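Rbam17540 (Bacillus amyloliquefaciens, PDB 2YOY) is a copper-dependent lytic polysaccharide monooxygenase that probably cleaves cellulose chains by oxidation. Local coordinates at residues 85-97 and 136-148. Sequence-based numbering, arbitrary orientation.
Sequences GGFNTFTWHYTAP and ADTNLTHKIFVPT
Strands 86-94 and 141-146 run antiparallel from the Gly-86/Val-146 pair to the Thr-91/Thr-141 pair, and Trp-92 N extends the ladder to Leu-140 O. Gly-86 O is gripped twice, by Val-146 N at 2.8 Å and by Asn-88 ND2 from the opposite face of its plane; ND2 also bonds Arg-84 O. On the exposed side of the sheet, the ring of Phe-87 is sandwiched. Phe-145 turns its edge to one face, planes at 85°, while Lys-143 stretches across the other, its CE 3.5 Å from the ring centroid and NZ above it in a cation-pi contact. Phe-145 can also lay its own face over Gly-86 CA, since its CG stands anti to the backbone N (chi1 -165°). Further along, Thr-91 OG1 and Thr-141 OG1 share a short 2.6 Å hydrogen bond. This is one sheet of the beta-sandwich core of the LPMO fold, with strand 86-94 in the middle between 2-6 and 141-146. Its inner side carries Phe-90, whose CE1 packs on Ile-144 CB at 3.7 Å, and then Trp-92 and His-142, whose rings meet along their borders with neither lying over the other, Trp-92 NE1 and His-142 ND1 both hydrogen-bonding to Tyr-105 OH. Beyond the ladder, Ala-136 CB sits over the Tyr-94 ring, 3.5 Å from CZ, and Leu-140 CD2 meets the ring edge. Tyr-94 OH donates to a water that bridges to Asn-139 O and Leu-140 O, and the same hydroxyl is hydrogen-bonded to Trp-103 NE1. A leucine here would probably leave that water and Trp-103 NE1 without their hydroxyl partner and Ala-136 without its ring face. Pro-97, whose side chain lies about 7 Å from the copper held by His-1 and His-98, rests CG against Asp-137 OD2.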
loop_
_atom_site.group_PDB
_atom_site.type_symbol
_atom_site.label_atom_id
_atom_site.label_comp_id
_atom_site.label_asym_id
_atom_site.label_seq_id
_atom_site.Cartn_x
_atom_site.Cartn_y
_atom_site.Cartn_z
ATOM N N GLY A 85 -12.231 -12.766 -3.731
ATOM C CA GLY A 85 -12.524 -12.629 -2.297
ATOM C C GLY A 85 -12.038 -13.857 -1.562
ATOM O O GLY A 85 -11.828 -14.870 -2.155
ATOM N N GLY A 86 -11.850 -13.761 -0.250
ATOM C CA GLY A 86 -11.384 -14.898 0.513
ATOM C C GLY A 86 -9.939 -14.786 0.876
ATOM O O GLY A 86 -9.350 -13.708 0.790
ATOM N N PHE A 87 -9.331 -15.907 1.240
ATOM C CA PHE A 87 -7.937 -15.907 1.613
ATOM C C PHE A 87 -7.025 -15.590 0.433
ATOM O O PHE A 87 -7.205 -16.087 -0.681
ATOM C CB PHE A 87 -7.505 -17.217 2.243
ATOM C CG PHE A 87 -7.888 -17.355 3.701
ATOM C CD1 PHE A 87 -7.350 -16.500 4.676
ATOM C CD2 PHE A 87 -8.730 -18.384 4.107
ATOM C CE1 PHE A 87 -7.674 -16.664 6.029
ATOM C CE2 PHE A 87 -9.054 -18.542 5.449
ATOM C CZ PHE A 87 -8.511 -17.698 6.396
ATOM N N ASN A 88 -6.078 -14.698 0.679
ATOM C CA ASN A 88 -5.125 -14.284 -0.346
ATOM C C ASN A 88 -3.835 -14.138 0.330
ATOM O O ASN A 88 -3.829 -13.934 1.560
ATOM C CB ASN A 88 -5.558 -12.922 -0.909
ATOM C CG ASN A 88 -6.492 -13.073 -2.091
ATOM O OD1 ASN A 88 -6.055 -13.335 -3.257
ATOM N ND2 ASN A 88 -7.794 -12.980 -1.802
ATOM N N THR A 89 -2.731 -14.221 -0.426
ATOM C CA THR A 89 -1.432 -13.951 0.177
ATOM C C THR A 89 -0.864 -12.608 -0.269
ATOM O O THR A 89 -1.081 -12.177 -1.392
ATOM C CB THR A 89 -0.431 -15.031 -0.189
ATOM O OG1 THR A 89 -0.376 -15.107 -1.617
ATOM C CG2 THR A 89 -0.878 -16.367 0.387
ATOM N N PHE A 90 -0.111 -11.988 0.633
ATOM C CA PHE A 90 0.495 -10.664 0.408
ATOM C C PHE A 90 1.965 -10.834 0.734
ATOM O O PHE A 90 2.323 -11.085 1.882
ATOM C CB PHE A 90 -0.173 -9.590 1.295
ATOM C CG PHE A 90 -1.585 -9.388 0.951
ATOM C CD1 PHE A 90 -2.573 -10.269 1.389
ATOM C CD2 PHE A 90 -1.973 -8.322 0.101
ATOM C CE1 PHE A 90 -3.893 -10.102 0.998
ATOM C CE2 PHE A 90 -3.309 -8.168 -0.288
ATOM C CZ PHE A 90 -4.270 -9.049 0.165
ATOM N N THR A 91 2.804 -10.748 -0.301
ATOM C CA THR A 91 4.246 -10.920 -0.166
ATOM C C THR A 91 5.002 -9.624 -0.364
ATOM O O THR A 91 4.853 -8.963 -1.401
ATOM C CB THR A 91 4.760 -11.929 -1.199
ATOM O OG1 THR A 91 4.136 -13.193 -0.933
ATOM C CG2 THR A 91 6.242 -12.085 -1.074
ATOM N N TRP A 92 5.798 -9.275 0.640
ATOM C CA TRP A 92 6.659 -8.087 0.610
ATOM C C TRP A 92 8.021 -8.431 0.045
ATOM O O TRP A 92 8.539 -9.537 0.281
ATOM C CB TRP A 92 6.809 -7.513 2.023
ATOM C CG TRP A 92 5.539 -6.867 2.576
ATOM C CD1 TRP A 92 4.442 -7.509 3.047
ATOM C CD2 TRP A 92 5.282 -5.463 2.743
ATOM N NE1 TRP A 92 3.508 -6.585 3.501
ATOM C CE2 TRP A 92 4.002 -5.329 3.333
ATOM C CE3 TRP A 92 5.993 -4.316 2.433
ATOM C CZ2 TRP A 92 3.413 -4.076 3.606
ATOM C CZ3 TRP A 92 5.401 -3.061 2.729
ATOM C CH2 TRP A 92 4.150 -2.963 3.322
ATOM N N HIS A 93 8.586 -7.507 -0.729
ATOM C CA HIS A 93 9.995 -7.520 -1.112
ATOM C C HIS A 93 10.677 -6.389 -0.325
ATOM O O HIS A 93 10.177 -5.247 -0.307
ATOM C CB HIS A 93 10.145 -7.248 -2.590
ATOM C CG HIS A 93 11.568 -7.094 -3.040
ATOM N ND1 HIS A 93 12.428 -8.159 -3.179
ATOM C CD2 HIS A 93 12.285 -5.992 -3.337
ATOM C CE1 HIS A 93 13.612 -7.718 -3.559
ATOM N NE2 HIS A 93 13.548 -6.406 -3.672
ATOM N N TYR A 94 11.745 -6.733 0.375
ATOM C CA TYR A 94 12.491 -5.805 1.225
ATOM C C TYR A 94 13.845 -5.459 0.609
ATOM O O TYR A 94 14.609 -6.355 0.218
ATOM C CB TYR A 94 12.659 -6.361 2.638
ATOM C CG TYR A 94 11.354 -6.559 3.338
ATOM C CD1 TYR A 94 10.639 -5.462 3.797
ATOM C CD2 TYR A 94 10.805 -7.818 3.512
ATOM C CE1 TYR A 94 9.436 -5.630 4.410
ATOM C CE2 TYR A 94 9.591 -8.002 4.139
ATOM C CZ TYR A 94 8.904 -6.896 4.566
ATOM O OH TYR A 94 7.695 -7.057 5.174
ATOM N N THR A 95 14.122 -4.167 0.461
ATOM C CA THR A 95 15.510 -3.728 0.229
ATOM C C THR A 95 16.260 -3.535 1.567
ATOM O O THR A 95 17.480 -3.619 1.623
ATOM C CB THR A 95 15.553 -2.441 -0.585
ATOM O OG1 THR A 95 14.935 -1.384 0.159
ATOM C CG2 THR A 95 14.832 -2.641 -1.903
ATOM N N ALA A 96 15.524 -3.323 2.651
ATOM C CA ALA A 96 16.126 -3.242 3.970
ATOM C C ALA A 96 15.114 -3.746 4.985
ATOM O O ALA A 96 14.207 -2.986 5.393
ATOM C CB ALA A 96 16.571 -1.823 4.284
ATOM N N PRO A 97 15.215 -5.042 5.356
ATOM C CA PRO A 97 14.174 -5.714 6.203
ATOM C C PRO A 97 14.296 -5.428 7.700
ATOM O O PRO A 97 14.741 -6.284 8.469
ATOM C CB PRO A 97 14.429 -7.191 5.938
ATOM C CG PRO A 97 15.904 -7.253 5.681
ATOM C CD PRO A 97 16.259 -5.999 4.933
ATOM N N ALA A 136 11.970 -8.212 9.295
ATOM C CA ALA A 136 10.732 -8.365 8.509
ATOM C C ALA A 136 10.725 -9.612 7.661
ATOM O O ALA A 136 9.651 -10.183 7.382
ATOM C CB ALA A 136 10.495 -7.154 7.633
ATOM N N ASP A 137 11.905 -10.016 7.219
ATOM C CA ASP A 137 11.993 -11.154 6.313
ATOM C C ASP A 137 11.978 -12.498 7.025
ATOM O O ASP A 137 12.060 -13.529 6.363
ATOM C CB ASP A 137 13.183 -11.016 5.340
ATOM C CG ASP A 137 14.524 -10.860 6.037
ATOM O OD1 ASP A 137 14.588 -10.846 7.282
ATOM O OD2 ASP A 137 15.524 -10.739 5.311
ATOM N N THR A 138 11.786 -12.521 8.341
ATOM C CA THR A 138 11.389 -13.775 8.979
ATOM C C THR A 138 9.891 -14.119 8.762
ATOM O O THR A 138 9.453 -15.187 9.150
ATOM C CB THR A 138 11.722 -13.840 10.481
ATOM O OG1 THR A 138 10.886 -12.932 11.207
ATOM C CG2 THR A 138 13.184 -13.538 10.730
ATOM N N ASN A 139 9.110 -13.205 8.172
ATOM C CA ASN A 139 7.732 -13.499 7.763
ATOM C C ASN A 139 7.394 -12.697 6.500
ATOM O O ASN A 139 6.722 -11.685 6.584
ATOM C CB ASN A 139 6.745 -13.181 8.898
ATOM C CG ASN A 139 5.349 -13.683 8.615
ATOM O OD1 ASN A 139 5.122 -14.380 7.608
ATOM N ND2 ASN A 139 4.419 -13.378 9.491
ATOM N N LEU A 140 7.845 -13.182 5.343
ATOM C CA LEU A 140 7.702 -12.474 4.052
ATOM C C LEU A 140 6.282 -12.328 3.523
ATOM O O LEU A 140 5.938 -11.298 2.903
ATOM C CB LEU A 140 8.517 -13.187 2.968
ATOM C CG LEU A 140 10.028 -13.005 3.102
ATOM C CD1 LEU A 140 10.736 -14.077 2.283
ATOM C CD2 LEU A 140 10.474 -11.615 2.687
ATOM N N THR A 141 5.470 -13.346 3.766
ATOM C CA THR A 141 4.156 -13.508 3.115
ATOM C C THR A 141 3.075 -13.722 4.160
ATOM O O THR A 141 3.243 -14.544 5.053
ATOM C CB THR A 141 4.199 -14.732 2.180
ATOM O OG1 THR A 141 5.136 -14.499 1.130
ATOM C CG2 THR A 141 2.839 -15.031 1.549
ATOM N N HIS A 142 1.979 -12.950 4.072
ATOM C CA HIS A 142 0.907 -12.984 5.023
ATOM C C HIS A 142 -0.384 -13.468 4.380
ATOM O O HIS A 142 -0.702 -13.075 3.263
ATOM C CB HIS A 142 0.681 -11.560 5.555
ATOM C CG HIS A 142 1.938 -10.941 6.057
ATOM N ND1 HIS A 142 2.305 -9.658 5.746
ATOM C CD2 HIS A 142 2.971 -11.470 6.755
ATOM C CE1 HIS A 142 3.479 -9.395 6.276
ATOM N NE2 HIS A 142 3.919 -10.483 6.875
ATOM N N LYS A 143 -1.142 -14.267 5.119
ATOM C CA LYS A 143 -2.443 -14.794 4.648
ATOM C C LYS A 143 -3.508 -13.993 5.307
ATOM O O LYS A 143 -3.641 -14.032 6.505
ATOM C CB LYS A 143 -2.578 -16.239 5.099
ATOM C CG LYS A 143 -3.810 -16.960 4.588
ATOM C CD LYS A 143 -3.784 -18.383 5.125
ATOM C CE LYS A 143 -5.058 -19.146 4.831
ATOM N NZ LYS A 143 -5.143 -20.297 5.754
ATOM N N ILE A 144 -4.217 -13.231 4.485
ATOM C CA ILE A 144 -5.211 -12.287 4.911
ATOM C C ILE A 144 -6.532 -12.628 4.200
ATOM O O ILE A 144 -6.578 -12.883 2.964
ATOM C CB ILE A 144 -4.751 -10.893 4.548
ATOM C CG1 ILE A 144 -3.419 -10.506 5.226
ATOM C CG2 ILE A 144 -5.797 -9.836 4.895
ATOM C CD1 ILE A 144 -3.451 -10.345 6.735
ATOM N N PHE A 145 -7.613 -12.571 4.974
ATOM C CA PHE A 145 -8.925 -12.811 4.421
ATOM C C PHE A 145 -9.513 -11.538 3.833
ATOM O O PHE A 145 -9.718 -10.580 4.522
ATOM C CB PHE A 145 -9.845 -13.435 5.474
ATOM C CG PHE A 145 -11.091 -14.035 4.869
ATOM C CD1 PHE A 145 -11.107 -15.311 4.396
ATOM C CD2 PHE A 145 -12.247 -13.266 4.775
ATOM C CE1 PHE A 145 -12.275 -15.844 3.830
ATOM C CE2 PHE A 145 -13.437 -13.800 4.229
ATOM C CZ PHE A 145 -13.437 -15.096 3.789
ATOM N N VAL A 146 -9.731 -11.498 2.524
ATOM C CA VAL A 146 -10.270 -10.304 1.912
ATOM C C VAL A 146 -11.823 -10.497 1.927
ATOM O O VAL A 146 -12.319 -11.527 1.461
ATOM C CB VAL A 146 -9.820 -10.200 0.447
ATOM C CG1 VAL A 146 -10.567 -9.101 -0.321
ATOM C CG2 VAL A 146 -8.289 -10.123 0.293
ATOM N N PRO A 147 -12.597 -9.505 2.424
ATOM C CA PRO A 147 -14.034 -9.689 2.522
ATOM C C PRO A 147 -14.678 -10.174 1.216
ATOM O O PRO A 147 -14.280 -9.760 0.137
ATOM C CB PRO A 147 -14.564 -8.285 2.938
ATOM C CG PRO A 147 -13.403 -7.584 3.555
ATOM C CD PRO A 147 -12.138 -8.249 2.993
ATOM N N THR A 148 -15.698 -11.010 1.344
ATOM C CA THR A 148 -16.413 -11.598 0.203
ATOM C C THR A 148 -17.786 -10.924 -0.054
ATOM O O THR A 148 -18.576 -11.444 -0.857
ATOM C CB THR A 148 -16.619 -13.121 0.384
ATOM O OG1 THR A 148 -17.367 -13.391 1.586
ATOM C CG2 THR A 148 -15.268 -13.869 0.438
HETATM O O HOH W 1 6.524 -9.366 5.017
#